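Local atomic coordinates of phage terminase large subunit (Thermus phage G20c, PDB entry 5M1F), a protein that probably drives viral DNA into empty capsids as an ATP-powered packaging motor and cuts the genome with its metal-dependent RNase H-like nuclease domain. Residues A78-L83 with Q110-T115. Numbering follows the deposited sequence.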
loop_
_atom_site.group_PDB
_atom_site.type_symbol
_atom_site.label_atom_id
_atom_site.label_comp_id
_atom_site.label_asym_id
_atom_site.label_seq_id
_atom_site.Cartn_x
_atom_site.Cartn_y
_atom_site.Cartn_z
ATOM N N ALA A 78 11.364 6.468 10.251
ATOM C CA ALA A 78 12.530 5.652 10.621
ATOM C C ALA A 78 12.281 4.157 10.414
ATOM O O ALA A 78 13.206 3.419 10.075
ATOM C CB ALA A 78 12.936 5.919 12.070
ATOM N N ARG A 79 11.050 3.698 10.625
ATOM C CA ARG A 79 10.705 2.324 10.237
ATOM C C ARG A 79 10.640 2.154 8.698
ATOM O O ARG A 79 11.004 1.104 8.184
ATOM C CB ARG A 79 9.442 1.834 10.948
ATOM C CG ARG A 79 9.746 1.296 12.348
ATOM C CD ARG A 79 8.538 1.299 13.273
ATOM N NE ARG A 79 8.898 0.956 14.664
ATOM C CZ ARG A 79 8.981 -0.280 15.177
ATOM N NH1 ARG A 79 9.319 -0.437 16.456
ATOM N NH2 ARG A 79 8.735 -1.366 14.443
ATOM N N LEU A 80 10.228 3.191 7.973
ATOM C CA LEU A 80 10.198 3.148 6.509
ATOM C C LEU A 80 11.618 3.048 5.983
ATOM O O LEU A 80 11.915 2.199 5.122
ATOM C CB LEU A 80 9.505 4.385 5.917
ATOM C CG LEU A 80 9.481 4.459 4.379
ATOM C CD1 LEU A 80 8.905 3.187 3.752
ATOM C CD2 LEU A 80 8.719 5.684 3.901
ATOM N N LYS A 81 12.490 3.906 6.511
ATOM C CA LYS A 81 13.892 3.886 6.129
ATOM C C LYS A 81 14.499 2.497 6.295
ATOM O O LYS A 81 15.049 1.934 5.355
ATOM C CB LYS A 81 14.706 4.890 6.941
ATOM C CG LYS A 81 16.165 4.976 6.498
ATOM C CD LYS A 81 16.843 6.252 6.968
ATOM C CE LYS A 81 18.228 6.410 6.361
ATOM N NZ LYS A 81 19.005 7.487 7.045
ATOM N N ALA A 82 14.388 1.951 7.495
ATOM C CA ALA A 82 14.945 0.640 7.785
ATOM C C ALA A 82 14.347 -0.419 6.866
ATOM O O ALA A 82 15.065 -1.303 6.398
ATOM C CB ALA A 82 14.737 0.274 9.251
ATOM N N LEU A 83 13.052 -0.322 6.574
ATOM C CA LEU A 83 12.449 -1.234 5.606
ATOM C C LEU A 83 13.115 -1.096 4.217
ATOM O O LEU A 83 13.438 -2.101 3.573
ATOM C CB LEU A 83 10.943 -0.993 5.503
ATOM C CG LEU A 83 10.117 -1.995 4.708
ATOM C CD1 LEU A 83 10.290 -3.397 5.259
ATOM C CD2 LEU A 83 8.662 -1.591 4.761
ATOM N N GLN A 110 15.040 12.772 7.086
ATOM C CA GLN A 110 15.714 11.464 7.208
ATOM C C GLN A 110 16.335 10.979 5.884
ATOM O O GLN A 110 17.093 10.009 5.876
ATOM C CB GLN A 110 14.755 10.407 7.781
ATOM C CG GLN A 110 14.228 10.762 9.172
ATOM C CD GLN A 110 13.626 9.584 9.953
ATOM O OE1 GLN A 110 14.120 8.450 9.901
ATOM N NE2 GLN A 110 12.555 9.863 10.707
ATOM N N GLY A 111 16.004 11.636 4.771
ATOM C CA GLY A 111 16.706 11.435 3.499
ATOM C C GLY A 111 16.255 10.155 2.825
ATOM O O GLY A 111 17.064 9.264 2.560
ATOM N N ILE A 112 14.950 10.064 2.592
ATOM C CA ILE A 112 14.325 8.915 1.936
ATOM C C ILE A 112 14.195 9.239 0.445
ATOM O O ILE A 112 13.906 10.376 0.081
ATOM C CB ILE A 112 12.905 8.631 2.499
ATOM C CG1 ILE A 112 12.913 8.493 4.032
ATOM C CG2 ILE A 112 12.304 7.385 1.859
ATOM C CD1 ILE A 112 13.552 7.229 4.553
ATOM N N ASN A 113 14.398 8.235 -0.402
ATOM C CA ASN A 113 14.195 8.385 -1.840
ATOM C C ASN A 113 12.777 7.952 -2.209
ATOM O O ASN A 113 12.442 6.764 -2.224
ATOM C CB ASN A 113 15.298 7.649 -2.617
ATOM C CG ASN A 113 16.671 8.326 -2.447
ATOM O OD1 ASN A 113 16.824 9.275 -1.657
ATOM N ND2 ASN A 113 17.667 7.845 -3.177
ATOM N N TYR A 114 11.939 8.946 -2.488
ATOM C CA TYR A 114 10.527 8.708 -2.673
ATOM C C TYR A 114 9.888 9.685 -3.649
ATOM O O TYR A 114 10.263 10.869 -3.700
ATOM C CB TYR A 114 9.802 8.796 -1.314
ATOM C CG TYR A 114 9.585 10.223 -0.844
ATOM C CD1 TYR A 114 10.638 10.965 -0.341
ATOM C CD2 TYR A 114 8.334 10.841 -0.960
ATOM C CE1 TYR A 114 10.468 12.277 0.069
ATOM C CE2 TYR A 114 8.147 12.152 -0.549
ATOM C CZ TYR A 114 9.220 12.865 -0.035
ATOM O OH TYR A 114 9.056 14.160 0.374
ATOM N N THR A 115 8.896 9.188 -4.386
ATOM C CA THR A 115 8.031 10.032 -5.214
ATOM C C THR A 115 6.754 10.271 -4.450
ATOM O O THR A 115 6.099 9.321 -4.041
ATOM C CB THR A 115 7.716 9.387 -6.582
ATOM O OG1 THR A 115 8.921 9.304 -7.342
ATOM C CG2 THR A 115 6.708 10.222 -7.380
#
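Ile112 lays its CD1 methyl against the base of Lys81, 3.5 Å from Lys81 CB, and the two side chains cross at a slant. This packing lies in the RNase H-like nuclease fold, where helix 73-86 lies against the central mixed sheet; residues 110-115 lead from helix 102-110 into strand 114-116, the outermost strand on that side. With CG1 of Ile112 beside its own backbone N (chi1 -53°), CD1 is carried toward Lys81. Its other branch, CG2, comes within 4.5 Å of Leu80 CD2. A branched apolar residue suits this place: one arm meets Lys81, the other Leu80, and the side chain also touches Val92 of the adjacent strand. Leu80 is buried beneath, against Val92, Phe43 and Phe52, whereas Lys81 lies on the exposed side.

Lysine suits the outer edge because its methylenes can pack while its amine stays polar. With CG anti to the backbone N (chi1 -176°) and the chain extended beyond it, Lys81 brings NZ to the carbonyl O of Gln110, a weak hydrogen bond of 3.4 Å. That carbonyl lies just before Gly111, close to the C-terminal end of the helix, where a positive charge should be favourable. Gly111 has positive phi (78°) in a Schellman motif, a conformation easily adopted without a CB.

The Gln110 amide lies beside Ala78 on helix 73-86. Its NE2 donates to Glu106 OE2 within its own helix and to Ser74 O of helix 73-86; the second bond links the two helices, and together they restrain the amide. Small Ala78 admits the amide at close range, with Gln110 OE1 lying 3.3 Å from Ala78 CA and 3.5 Å from Ala78 CB.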